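Local coordinates for protein PelD (Pseudomonas aeruginosa, PDB 4EU0) that binds the second messenger cyclic di-GMP as an effector in pellicle formation, its GAF and GGDEF-like domains being the part of the membrane protein present here, at residues Leu75-Cys79 with Ala104-Pro109; Leu110-Asp114 with Gln169-Arg173; Leu187-Thr193 with Gly264-Tyr270. One frame throughout, in Å; residues are numbered along the deposited sequence.

Contact 1: residues Leu75-Cys79 with Ala104-Pro109; sequences LVRTC and AAVCVP. Unlike the reference sequence in segment 104-109: Ala104 (reference Leu), Ala105 (reference Gln).
Helix-on-sheet packing within a GAF domain is illustrated here by a turn of α-helix (Leu75-Cys79, Cys79 N to Leu75 O 3.0 Å) lying against one face of the strand Val106-Pro109. The short axes approach to 8.2 Å and cross at -32°, with N-to-C directions broadly alike, and no hydrogen bond joins the segments. Ala104 and Ala105 lead into the strand, and Leu75, in a tp rotamer, lays its CD2 on this backbone, 3.9 Å from Ala104 C and 3.7 Å from Ala105 C. A classic beta bulge follows, Ala105 and Val106 both facing Val123 of the neighbouring strand; Val106 turns its CB away from the helix. Cys107 (chi1 m) points toward it and forms the centre: its SG is 3.9 Å from both Leu75 CG and Val76 CG2, while its CB meets Cys79 CB at 3.6 Å, at the closest CA pair, 6.2 Å. Val108 again points away, onto Ala143 of helix 133-150, which lies across the sheet's other face. Pro109 turns back, placing its CD 3.5 Å from Cys79 SG.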
ATOM      1  N   LEU A  75     -12.920  21.849  11.678  1.00 36.21           N
ATOM      2  CA  LEU A  75     -12.016  21.141  10.769  1.00 34.30           C
ATOM      3  C   LEU A  75     -11.885  19.665  11.164  1.00 33.22           C
ATOM      4  O   LEU A  75     -11.915  18.777  10.305  1.00 31.96           O
ATOM      5  CB  LEU A  75     -10.640  21.824  10.723  1.00 34.02           C
ATOM      6  CG  LEU A  75      -9.742  21.579   9.504  1.00 33.51           C
ATOM      7  CD1 LEU A  75     -10.358  22.135   8.229  1.00 34.09           C
ATOM      8  CD2 LEU A  75      -8.351  22.178   9.728  1.00 32.63           C
ATOM      9  N   VAL A  76     -11.757  19.420  12.465  1.00 33.31           N
ATOM     10  CA  VAL A  76     -11.667  18.063  13.007  1.00 33.00           C
ATOM     11  C   VAL A  76     -12.951  17.279  12.721  1.00 33.20           C
ATOM     12  O   VAL A  76     -12.899  16.106  12.331  1.00 32.49           O
ATOM     13  CB  VAL A  76     -11.365  18.088  14.534  1.00 33.80           C
ATOM     14  CG1 VAL A  76     -11.471  16.698  15.147  1.00 33.82           C
ATOM     15  CG2 VAL A  76      -9.985  18.688  14.805  1.00 33.58           C
ATOM     16  N   ARG A  77     -14.098  17.935  12.895  1.00 34.30           N
ATOM     17  CA  ARG A  77     -15.388  17.281  12.674  1.00 34.98           C
ATOM     18  C   ARG A  77     -15.659  16.967  11.206  1.00 33.94           C
ATOM     19  O   ARG A  77     -16.099  15.861  10.882  1.00 33.67           O
ATOM     20  CB  ARG A  77     -16.550  18.076  13.303  1.00 37.04           C
ATOM     21  CG  ARG A  77     -16.637  17.987  14.831  1.00 39.26           C
ATOM     22  CD  ARG A  77     -16.351  16.576  15.380  1.00 42.48           C
ATOM     23  NE  ARG A  77     -17.238  15.547  14.832  1.00 43.62           N
ATOM     24  CZ  ARG A  77     -16.916  14.259  14.708  1.00 43.84           C
ATOM     25  NH1 ARG A  77     -15.725  13.816  15.091  1.00 41.96           N
ATOM     26  NH2 ARG A  77     -17.792  13.406  14.198  1.00 45.42           N
ATOM     27  N   THR A  78     -15.379  17.923  10.321  1.00 33.25           N
ATOM     28  CA  THR A  78     -15.570  17.713   8.886  1.00 32.37           C
ATOM     29  C   THR A  78     -14.641  16.617   8.372  1.00 30.45           C
ATOM     30  O   THR A  78     -15.049  15.803   7.551  1.00 30.31           O
ATOM     31  CB  THR A  78     -15.340  18.992   8.052  1.00 32.44           C
ATOM     32  OG1 THR A  78     -14.013  19.481   8.278  1.00 32.70           O
ATOM     33  CG2 THR A  78     -16.351  20.069   8.416  1.00 33.48           C
ATOM     34  N   CYS A  79     -13.399  16.610   8.863  1.00 29.46           N
ATOM     35  CA  CYS A  79     -12.401  15.601   8.490  1.00 28.18           C
ATOM     36  C   CYS A  79     -12.896  14.198   8.814  1.00 28.49           C
ATOM     37  O   CYS A  79     -12.840  13.296   7.976  1.00 27.48           O
ATOM     38  CB  CYS A  79     -11.088  15.852   9.238  1.00 27.62           C
ATOM     39  SG  CYS A  79      -9.834  14.551   9.052  1.00 26.63           S
ATOM     40  N   ALA A 104      -4.981  24.172  13.208  1.00 32.75           N
ATOM     41  CA  ALA A 104      -6.228  24.579  12.577  1.00 32.23           C
ATOM     42  C   ALA A 104      -6.023  24.931  11.100  1.00 31.33           C
ATOM     43  O   ALA A 104      -6.785  25.716  10.528  1.00 32.06           O
ATOM     44  CB  ALA A 104      -6.842  25.738  13.340  1.00 33.77           C
ATOM     45  N   ALA A 105      -4.993  24.340  10.493  1.00 29.88           N
ATOM     46  CA  ALA A 105      -4.692  24.534   9.074  1.00 28.98           C
ATOM     47  C   ALA A 105      -5.165  23.360   8.218  1.00 27.47           C
ATOM     48  O   ALA A 105      -5.857  23.553   7.216  1.00 27.34           O
ATOM     49  CB  ALA A 105      -3.198  24.759   8.875  1.00 29.08           C
ATOM     50  N   VAL A 106      -4.762  22.150   8.601  1.00 26.19           N
ATOM     51  CA  VAL A 106      -5.121  20.929   7.873  1.00 24.91           C
ATOM     52  C   VAL A 106      -5.409  19.806   8.861  1.00 24.17           C
ATOM     53  O   VAL A 106      -4.725  19.668   9.884  1.00 24.58           O
ATOM     54  CB  VAL A 106      -3.995  20.454   6.901  1.00 23.94           C
ATOM     55  CG1 VAL A 106      -4.449  19.231   6.097  1.00 23.63           C
ATOM     56  CG2 VAL A 106      -3.591  21.544   5.944  1.00 25.58           C
ATOM     57  N   CYS A 107      -6.438  19.019   8.552  1.00 23.18           N
ATOM     58  CA  CYS A 107      -6.679  17.754   9.228  1.00 22.45           C
ATOM     59  C   CYS A 107      -6.567  16.599   8.244  1.00 20.73           C
ATOM     60  O   CYS A 107      -7.204  16.618   7.188  1.00 20.10           O
ATOM     61  CB  CYS A 107      -8.059  17.750   9.869  1.00 23.24           C
ATOM     62  SG  CYS A 107      -8.105  18.637  11.400  1.00 27.19           S
ATOM     63  N   VAL A 108      -5.754  15.601   8.591  1.00 19.70           N
ATOM     64  CA  VAL A 108      -5.565  14.433   7.723  1.00 18.58           C
ATOM     65  C   VAL A 108      -5.935  13.151   8.482  1.00 18.94           C
ATOM     66  O   VAL A 108      -5.266  12.791   9.453  1.00 19.35           O
ATOM     67  CB  VAL A 108      -4.109  14.308   7.171  1.00 18.00           C
ATOM     68  CG1 VAL A 108      -4.064  13.320   6.014  1.00 16.91           C
ATOM     69  CG2 VAL A 108      -3.564  15.662   6.710  1.00 17.40           C
ATOM     70  N   PRO A 109      -7.002  12.459   8.043  1.00 18.85           N
ATOM     71  CA  PRO A 109      -7.328  11.211   8.714  1.00 19.24           C
ATOM     72  C   PRO A 109      -6.461  10.085   8.161  1.00 18.33           C
ATOM     73  O   PRO A 109      -6.094  10.110   6.980  1.00 17.51           O
ATOM     74  CB  PRO A 109      -8.785  10.995   8.329  1.00 19.58           C
ATOM     75  CG  PRO A 109      -8.864  11.543   6.935  1.00 19.34           C
ATOM     76  CD  PRO A 109      -7.882  12.700   6.883  1.00 18.99           C
TER

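Contact 2: residues Leu110-Asp114 with Gln169-Arg173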
ATOM      1  N   LEU A 110      -6.117   9.125   9.013  1.00 18.62           N
ATOM      2  CA  LEU A 110      -5.399   7.937   8.577  1.00 18.23           C
ATOM      3  C   LEU A 110      -6.441   6.836   8.442  1.00 18.17           C
ATOM      4  O   LEU A 110      -6.990   6.345   9.438  1.00 19.64           O
ATOM      5  CB  LEU A 110      -4.292   7.561   9.574  1.00 18.81           C
ATOM      6  CG  LEU A 110      -2.993   8.366   9.662  1.00 18.77           C
ATOM      7  CD1 LEU A 110      -3.175   9.815  10.148  1.00 19.46           C
ATOM      8  CD2 LEU A 110      -2.046   7.630  10.588  1.00 20.01           C
ATOM      9  N   VAL A 111      -6.750   6.498   7.193  1.00 17.30           N
ATOM     10  CA  VAL A 111      -7.879   5.633   6.870  1.00 17.36           C
ATOM     11  C   VAL A 111      -7.376   4.376   6.167  1.00 17.02           C
ATOM     12  O   VAL A 111      -6.691   4.471   5.145  1.00 16.34           O
ATOM     13  CB  VAL A 111      -8.902   6.353   5.950  1.00 17.15           C
ATOM     14  CG1 VAL A 111     -10.177   5.533   5.806  1.00 17.30           C
ATOM     15  CG2 VAL A 111      -9.243   7.747   6.470  1.00 17.77           C
ATOM     16  N   ASP A 112      -7.710   3.210   6.718  1.00 18.51           N
ATOM     17  CA  ASP A 112      -7.331   1.945   6.087  1.00 18.26           C
ATOM     18  C   ASP A 112      -8.158   1.640   4.828  1.00 18.10           C
ATOM     19  O   ASP A 112      -9.085   2.382   4.489  1.00 17.79           O
ATOM     20  CB  ASP A 112      -7.324   0.771   7.105  1.00 19.13           C
ATOM     21  CG  ASP A 112      -8.723   0.306   7.524  1.00 21.84           C
ATOM     22  OD1 ASP A 112      -9.738   0.626   6.864  1.00 21.47           O
ATOM     23  OD2 ASP A 112      -8.811  -0.413   8.548  1.00 26.72           O
ATOM     24  N   THR A 113      -7.800   0.564   4.127  1.00 18.12           N
ATOM     25  CA  THR A 113      -8.495   0.195   2.886  1.00 18.68           C
ATOM     26  C   THR A 113      -9.977  -0.182   3.081  1.00 20.21           C
ATOM     27  O   THR A 113     -10.715  -0.270   2.106  1.00 20.72           O
ATOM     28  CB  THR A 113      -7.777  -0.949   2.118  1.00 17.37           C
ATOM     29  OG1 THR A 113      -7.657  -2.103   2.962  1.00 17.96           O
ATOM     30  CG2 THR A 113      -6.384  -0.513   1.620  1.00 17.47           C
ATOM     31  N   ASP A 114     -10.413  -0.404   4.323  1.00 21.44           N
ATOM     32  CA  ASP A 114     -11.823  -0.711   4.602  1.00 23.77           C
ATOM     33  C   ASP A 114     -12.622   0.552   4.904  1.00 24.09           C
ATOM     34  O   ASP A 114     -13.849   0.511   5.041  1.00 25.23           O
ATOM     35  CB  ASP A 114     -11.956  -1.654   5.799  1.00 25.13           C
ATOM     36  CG  ASP A 114     -11.382  -3.030   5.542  1.00 27.56           C
ATOM     37  OD1 ASP A 114     -11.438  -3.525   4.397  1.00 29.28           O
ATOM     38  OD2 ASP A 114     -10.888  -3.631   6.514  1.00 30.17           O
ATOM     39  N   GLN A 169      -4.979  -6.639   0.491  1.00 13.57           N
ATOM     40  CA  GLN A 169      -4.840  -5.286   1.017  1.00 13.80           C
ATOM     41  C   GLN A 169      -3.996  -4.376   0.123  1.00 12.39           C
ATOM     42  O   GLN A 169      -4.430  -3.296  -0.229  1.00 12.10           O
ATOM     43  CB  GLN A 169      -4.282  -5.300   2.440  1.00 14.94           C
ATOM     44  CG  GLN A 169      -4.153  -3.901   3.041  1.00 17.03           C
ATOM     45  CD  GLN A 169      -3.407  -3.882   4.363  1.00 22.19           C
ATOM     46  OE1 GLN A 169      -3.868  -3.279   5.340  1.00 22.70           O
ATOM     47  NE2 GLN A 169      -2.245  -4.537   4.401  1.00 21.33           N
ATOM     48  N   TYR A 170      -2.788  -4.819  -0.234  1.00 11.69           N
ATOM     49  CA  TYR A 170      -1.900  -4.033  -1.069  1.00 11.07           C
ATOM     50  C   TYR A 170      -2.509  -3.718  -2.439  1.00 11.22           C
ATOM     51  O   TYR A 170      -2.373  -2.608  -2.935  1.00 11.44           O
ATOM     52  CB  TYR A 170      -0.539  -4.734  -1.228  1.00 10.73           C
ATOM     53  CG  TYR A 170       0.425  -4.628  -0.057  1.00 11.28           C
ATOM     54  CD1 TYR A 170       1.791  -4.406  -0.285  1.00 11.81           C
ATOM     55  CD2 TYR A 170      -0.004  -4.768   1.269  1.00 14.05           C
ATOM     56  CE1 TYR A 170       2.706  -4.324   0.782  1.00 12.76           C
ATOM     57  CE2 TYR A 170       0.913  -4.682   2.343  1.00 14.36           C
ATOM     58  CZ  TYR A 170       2.260  -4.469   2.079  1.00 13.31           C
ATOM     59  OH  TYR A 170       3.165  -4.379   3.109  1.00 14.33           O
ATOM     60  N   LEU A 171      -3.185  -4.699  -3.036  1.00 11.33           N
ATOM     61  CA  LEU A 171      -3.861  -4.478  -4.315  1.00 11.40           C
ATOM     62  C   LEU A 171      -4.943  -3.406  -4.193  1.00 11.79           C
ATOM     63  O   LEU A 171      -5.021  -2.509  -5.030  1.00 12.05           O
ATOM     64  CB  LEU A 171      -4.451  -5.784  -4.855  1.00 11.88           C
ATOM     65  CG  LEU A 171      -5.251  -5.683  -6.166  1.00 11.99           C
ATOM     66  CD1 LEU A 171      -4.417  -5.134  -7.310  1.00 12.70           C
ATOM     67  CD2 LEU A 171      -5.792  -7.070  -6.498  1.00 14.26           C
ATOM     68  N   LYS A 172      -5.753  -3.476  -3.145  1.00 12.13           N
ATOM     69  CA  LYS A 172      -6.814  -2.469  -2.987  1.00 12.81           C
ATOM     70  C   LYS A 172      -6.202  -1.097  -2.785  1.00 12.30           C
ATOM     71  O   LYS A 172      -6.650  -0.121  -3.371  1.00 12.99           O
ATOM     72  CB  LYS A 172      -7.755  -2.807  -1.835  1.00 13.83           C
ATOM     73  CG  LYS A 172      -8.980  -1.902  -1.814  1.00 14.29           C
ATOM     74  CD  LYS A 172      -9.965  -2.283  -0.725  1.00 17.22           C
ATOM     75  CE  LYS A 172     -11.194  -1.396  -0.811  1.00 20.44           C
ATOM     76  NZ  LYS A 172     -12.254  -1.798   0.154  1.00 22.05           N
ATOM     77  N   ARG A 173      -5.166  -1.018  -1.960  1.00 11.52           N
ATOM     78  CA  ARG A 173      -4.487   0.254  -1.770  1.00 11.63           C
ATOM     79  C   ARG A 173      -3.923   0.793  -3.081  1.00 11.40           C
ATOM     80  O   ARG A 173      -4.053   1.975  -3.382  1.00 11.83           O
ATOM     81  CB  ARG A 173      -3.377   0.136  -0.732  1.00 11.52           C
ATOM     82  CG  ARG A 173      -2.623   1.447  -0.505  1.00 11.37           C
ATOM     83  CD  ARG A 173      -3.562   2.622  -0.118  1.00 13.67           C
ATOM     84  NE  ARG A 173      -4.257   2.361   1.140  1.00 14.09           N
ATOM     85  CZ  ARG A 173      -5.201   3.139   1.668  1.00 15.21           C
ATOM     86  NH1 ARG A 173      -5.774   2.790   2.823  1.00 17.21           N
ATOM     87  NH2 ARG A 173      -5.591   4.248   1.043  1.00 16.73           N
TER
HETATM   88  O   HOH W   1      -7.299   5.785   2.582  1.00 23.28           O
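Thr113, just past the end of strand 106-111, has the largest area covered in the contact (120 Å²). It points at the helix and packs against Gln169, Lys172 and Arg173, which lie within about one helical turn: its CG2 is 3.9 Å from Gln169 O and 3.6 Å from Arg173 NH1, and its CB is 3.8 Å from Lys172 CD. Lys172, fully extended, donates from NZ to Thr113 O at 2.9 Å. The threonine lies in the hairpin connection between strands 106-111 and 117-123 of the GAF domain, shaped by an Asx turn in which Asp112 OD1 accepts from Asp114 N (2.8 Å), while Asp112 OD2 is hydrogen-bonded to Gln151 NE2. The helix falls in the GGDEF-like region, so the contact probably joins the two domains. Arg173 curls back through two p torsions; its NH1 makes a weak hydrogen bond to Val111 O (3.0 Å), water 1 links that oxygen (2.9 Å) to Arg173 NH2 (2.8 Å), and NE forms a salt bridge with Asp148 of helix 133-150.

Contact 3: residues Leu187-Thr193 with Gly264-Tyr270; sequences LYAFELT and GVRIRQY
Tyr188, Phe190, Leu192, Val265 and Ile267 form the apolar centre on one sheet face. Phe190 (chi1 m) brings CD1 to 3.9 Å from Val265 CG1 and 4.1 Å from Ile267 CG1; Leu192 CD2 lies 3.9 Å from Val265 CG2, and Tyr188 CD1 3.9 Å from Ile267 CG2. Helix 236-253 packs over it, Tyr188 OH bonding to Ser239 O. At its edge Gln269 (tt) lays CG over the Tyr188 ring in a CH-pi contact, 4.1 Å from the centroid, its NE2 bonded to Gln240 OE1.

Beneath runs antiparallel backbone, axes 4.6 Å apart at 158°. Hydrogen-bonded pairs are Leu187-Tyr270 (both N-O distances 2.8 Å), Ala189-Arg268 (Ala189 N-Arg268 O 2.8 Å, Arg268 N-Ala189 O 3.0 Å) and Glu191-Arg266 (Glu191 N-Arg266 O 2.9 Å, Arg266 N-Glu191 O 2.8 Å); Tyr188-Gln269, Phe190-Ile267 and Leu192-Val265, non-hydrogen-bonded, alternate with them. On the opposite face, Leu187 CB meets Tyr270 CB at 4.1 Å, and Glu191 OE1 forms a salt bridge with Arg268 (NE 3.3 Å, NH2 3.2 Å), OE2 another with Arg224 NE. Gly264 O accepts from Thr193 N (2.8 Å) and Thr193 OG1 (2.7 Å); Gly264 phi/psi of 90/9 would jam a CB against the preceding carbonyl.

This pairs an inner with an outermost strand of the GGDEF-like antiparallel sheet; the Tyr188 side chain lies about 8 Å from bound cyclic di-GMP, whose site includes Arg210 and Asp213, an RxxD pattern as in diguanylate cyclase inhibitory sites.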
ATOM      1  N   LEU A 187       0.586  -5.028 -12.170  1.00 13.66           N
ATOM      2  CA  LEU A 187       0.361  -6.429 -11.841  1.00 13.60           C
ATOM      3  C   LEU A 187       0.973  -7.299 -12.926  1.00 13.31           C
ATOM      4  O   LEU A 187       0.678  -7.115 -14.110  1.00 15.66           O
ATOM      5  CB  LEU A 187      -1.137  -6.756 -11.789  1.00 14.89           C
ATOM      6  CG  LEU A 187      -1.887  -7.109 -10.510  1.00 16.48           C
ATOM      7  CD1 LEU A 187      -3.309  -7.584 -10.884  1.00 16.04           C
ATOM      8  CD2 LEU A 187      -1.160  -8.144  -9.642  1.00 16.37           C
ATOM      9  N   TYR A 188       1.819  -8.242 -12.530  1.00 11.81           N
ATOM     10  CA  TYR A 188       2.278  -9.265 -13.453  1.00 11.59           C
ATOM     11  C   TYR A 188       1.673 -10.599 -13.067  1.00 11.96           C
ATOM     12  O   TYR A 188       1.577 -10.927 -11.882  1.00 13.45           O
ATOM     13  CB  TYR A 188       3.796  -9.403 -13.404  1.00 11.74           C
ATOM     14  CG  TYR A 188       4.558  -8.363 -14.201  1.00 11.10           C
ATOM     15  CD1 TYR A 188       4.700  -8.488 -15.574  1.00 12.90           C
ATOM     16  CD2 TYR A 188       5.181  -7.281 -13.567  1.00 10.84           C
ATOM     17  CE1 TYR A 188       5.417  -7.539 -16.320  1.00 14.60           C
ATOM     18  CE2 TYR A 188       5.902  -6.321 -14.302  1.00 13.61           C
ATOM     19  CZ  TYR A 188       6.013  -6.465 -15.673  1.00 13.58           C
ATOM     20  OH  TYR A 188       6.719  -5.555 -16.418  1.00 18.30           O
ATOM     21  N   ALA A 189       1.290 -11.370 -14.074  1.00 11.01           N
ATOM     22  CA  ALA A 189       0.901 -12.760 -13.854  1.00 11.02           C
ATOM     23  C   ALA A 189       1.840 -13.624 -14.660  1.00 11.13           C
ATOM     24  O   ALA A 189       1.909 -13.482 -15.884  1.00 11.79           O
ATOM     25  CB  ALA A 189      -0.525 -12.980 -14.283  1.00 11.89           C
ATOM     26  N   PHE A 190       2.566 -14.510 -13.984  1.00 10.59           N
ATOM     27  CA  PHE A 190       3.432 -15.459 -14.670  1.00 10.96           C
ATOM     28  C   PHE A 190       2.739 -16.805 -14.705  1.00 11.65           C
ATOM     29  O   PHE A 190       2.580 -17.453 -13.669  1.00 11.56           O
ATOM     30  CB  PHE A 190       4.802 -15.552 -13.985  1.00  9.91           C
ATOM     31  CG  PHE A 190       5.545 -14.247 -13.932  1.00 10.43           C
ATOM     32  CD1 PHE A 190       6.340 -13.846 -14.996  1.00 12.22           C
ATOM     33  CD2 PHE A 190       5.474 -13.428 -12.808  1.00 10.17           C
ATOM     34  CE1 PHE A 190       7.030 -12.630 -14.968  1.00 12.71           C
ATOM     35  CE2 PHE A 190       6.176 -12.213 -12.757  1.00  8.84           C
ATOM     36  CZ  PHE A 190       6.952 -11.814 -13.831  1.00 11.45           C
ATOM     37  N   GLU A 191       2.282 -17.205 -15.890  1.00 12.66           N
ATOM     38  CA  GLU A 191       1.612 -18.482 -16.052  1.00 13.77           C
ATOM     39  C   GLU A 191       2.641 -19.513 -16.485  1.00 13.82           C
ATOM     40  O   GLU A 191       3.331 -19.329 -17.483  1.00 13.36           O
ATOM     41  CB  GLU A 191       0.489 -18.375 -17.082  1.00 15.14           C
ATOM     42  CG  GLU A 191      -0.290 -19.673 -17.258  1.00 17.98           C
ATOM     43  CD  GLU A 191      -1.256 -19.648 -18.431  1.00 23.01           C
ATOM     44  OE1 GLU A 191      -1.226 -18.692 -19.239  1.00 24.30           O
ATOM     45  OE2 GLU A 191      -2.048 -20.609 -18.544  1.00 25.53           O
ATOM     46  N   LEU A 192       2.761 -20.586 -15.710  1.00 14.02           N
ATOM     47  CA  LEU A 192       3.818 -21.558 -15.938  1.00 14.87           C
ATOM     48  C   LEU A 192       3.246 -22.778 -16.645  1.00 16.30           C
ATOM     49  O   LEU A 192       2.613 -23.637 -16.026  1.00 18.06           O
ATOM     50  CB  LEU A 192       4.516 -21.918 -14.619  1.00 14.31           C
ATOM     51  CG  LEU A 192       4.880 -20.709 -13.736  1.00 14.14           C
ATOM     52  CD1 LEU A 192       5.653 -21.160 -12.495  1.00 15.11           C
ATOM     53  CD2 LEU A 192       5.666 -19.657 -14.490  1.00 14.41           C
ATOM     54  N   THR A 193       3.478 -22.840 -17.953  1.00 17.02           N
ATOM     55  CA  THR A 193       2.784 -23.785 -18.823  1.00 18.29           C
ATOM     56  C   THR A 193       3.517 -25.105 -19.021  1.00 18.88           C
ATOM     57  O   THR A 193       2.960 -26.045 -19.591  1.00 20.24           O
ATOM     58  CB  THR A 193       2.485 -23.156 -20.202  1.00 18.77           C
ATOM     59  OG1 THR A 193       3.712 -22.929 -20.906  1.00 18.63           O
ATOM     60  CG2 THR A 193       1.749 -21.841 -20.035  1.00 19.43           C
ATOM     61  N   GLY A 264       8.471 -22.229 -20.520  1.00 16.81           N
ATOM     62  CA  GLY A 264       7.013 -22.292 -20.407  1.00 17.19           C
ATOM     63  C   GLY A 264       6.338 -21.105 -19.733  1.00 16.66           C
ATOM     64  O   GLY A 264       5.144 -21.154 -19.456  1.00 17.60           O
ATOM     65  N   VAL A 265       7.088 -20.040 -19.466  1.00 15.16           N
ATOM     66  CA  VAL A 265       6.517 -18.886 -18.779  1.00 14.93           C
ATOM     67  C   VAL A 265       5.762 -18.013 -19.783  1.00 14.82           C
ATOM     68  O   VAL A 265       6.343 -17.551 -20.767  1.00 15.82           O
ATOM     69  CB  VAL A 265       7.596 -18.051 -18.039  1.00 14.05           C
ATOM     70  CG1 VAL A 265       6.959 -16.912 -17.257  1.00 14.31           C
ATOM     71  CG2 VAL A 265       8.419 -18.931 -17.084  1.00 15.35           C
ATOM     72  N   ARG A 266       4.468 -17.817 -19.534  1.00 15.26           N
ATOM     73  CA  ARG A 266       3.642 -16.861 -20.286  1.00 16.51           C
ATOM     74  C   ARG A 266       3.468 -15.625 -19.407  1.00 15.42           C
ATOM     75  O   ARG A 266       2.929 -15.726 -18.308  1.00 15.19           O
ATOM     76  CB  ARG A 266       2.265 -17.460 -20.606  1.00 18.41           C
ATOM     77  CG  ARG A 266       2.235 -18.455 -21.763  1.00 23.12           C
ATOM     78  CD  ARG A 266       0.925 -18.329 -22.549  1.00 28.28           C
ATOM     79  NE  ARG A 266       0.638 -16.930 -22.874  1.00 32.17           N
ATOM     80  CZ  ARG A 266       0.650 -16.405 -24.098  1.00 34.15           C
ATOM     81  NH1 ARG A 266       0.911 -17.162 -25.159  1.00 35.43           N
ATOM     82  NH2 ARG A 266       0.384 -15.113 -24.259  1.00 35.00           N
ATOM     83  N   ILE A 267       3.954 -14.472 -19.869  1.00 15.14           N
ATOM     84  CA  ILE A 267       3.871 -13.227 -19.088  1.00 14.46           C
ATOM     85  C   ILE A 267       2.640 -12.410 -19.487  1.00 15.12           C
ATOM     86  O   ILE A 267       2.413 -12.155 -20.665  1.00 15.03           O
ATOM     87  CB  ILE A 267       5.121 -12.330 -19.301  1.00 14.44           C
ATOM     88  CG1 ILE A 267       6.410 -13.096 -18.985  1.00 15.57           C
ATOM     89  CG2 ILE A 267       5.028 -11.042 -18.461  1.00 14.35           C
ATOM     90  CD1 ILE A 267       7.632 -12.511 -19.705  1.00 17.68           C
ATOM     91  N   ARG A 268       1.858 -12.012 -18.490  1.00 14.18           N
ATOM     92  CA  ARG A 268       0.706 -11.156 -18.698  1.00 15.60           C
ATOM     93  C   ARG A 268       0.861  -9.990 -17.747  1.00 14.89           C
ATOM     94  O   ARG A 268       1.179 -10.178 -16.583  1.00 14.40           O
ATOM     95  CB  ARG A 268      -0.591 -11.923 -18.400  1.00 16.26           C
ATOM     96  CG  ARG A 268      -0.860 -13.125 -19.315  1.00 19.93           C
ATOM     97  CD  ARG A 268      -1.568 -14.257 -18.526  1.00 23.99           C
ATOM     98  NE  ARG A 268      -1.822 -15.478 -19.309  1.00 25.43           N
ATOM     99  CZ  ARG A 268      -2.560 -15.506 -20.415  1.00 25.21           C
ATOM    100  NH1 ARG A 268      -3.092 -14.386 -20.872  1.00 27.78           N
ATOM    101  NH2 ARG A 268      -2.761 -16.642 -21.076  1.00 25.79           N
ATOM    102  N   GLN A 269       0.659  -8.782 -18.253  1.00 15.60           N
ATOM    103  CA  GLN A 269       0.894  -7.566 -17.479  1.00 16.08           C
ATOM    104  C   GLN A 269      -0.363  -6.715 -17.467  1.00 16.15           C
ATOM    105  O   GLN A 269      -1.061  -6.615 -18.475  1.00 16.74           O
ATOM    106  CB  GLN A 269       2.060  -6.792 -18.107  1.00 17.18           C
ATOM    107  CG  GLN A 269       2.506  -5.552 -17.361  1.00 20.11           C
ATOM    108  CD  GLN A 269       3.680  -4.836 -18.036  1.00 22.06           C
ATOM    109  OE1 GLN A 269       4.384  -5.398 -18.873  1.00 21.68           O
ATOM    110  NE2 GLN A 269       3.898  -3.591 -17.649  1.00 25.76           N
ATOM    111  N   TYR A 270      -0.655  -6.119 -16.316  1.00 15.39           N
ATOM    112  CA  TYR A 270      -1.772  -5.199 -16.174  1.00 16.77           C
ATOM    113  C   TYR A 270      -1.289  -3.942 -15.459  1.00 16.91           C
ATOM    114  O   TYR A 270      -0.896  -3.998 -14.293  1.00 14.71           O
ATOM    115  CB  TYR A 270      -2.906  -5.871 -15.390  1.00 17.08           C
ATOM    116  CG  TYR A 270      -4.140  -5.015 -15.219  1.00 18.27           C
ATOM    117  CD1 TYR A 270      -5.189  -5.082 -16.134  1.00 20.88           C
ATOM    118  CD2 TYR A 270      -4.257  -4.143 -14.141  1.00 19.17           C
ATOM    119  CE1 TYR A 270      -6.324  -4.305 -15.977  1.00 22.70           C
ATOM    120  CE2 TYR A 270      -5.393  -3.353 -13.974  1.00 19.87           C
ATOM    121  CZ  TYR A 270      -6.415  -3.440 -14.901  1.00 22.35           C
ATOM    122  OH  TYR A 270      -7.540  -2.661 -14.750  1.00 24.53           O
TER

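Overall arrangement
The three contacts show how chemistry follows location. Contact 1 is buried and apolar, and holds a helix to the GAF sheet without a hydrogen bond. Contact 2, centred 20 Å away, uses the far end of the same strand, 106-111, but lies at the surface between domains, where long basic side chains and a water reach backbone carbonyls. Contact 3 is in the GGDEF-like domain, on the opposite side of the chain's centre from contact 1 (centres 44 Å apart); partly buried, it combines a backbone ladder with an apolar face and a mixed one with a salt bridge at one end. Helix 162-181 of contact 2 is followed in the chain by strand 185-192, linking domain junction and sheet in sequence.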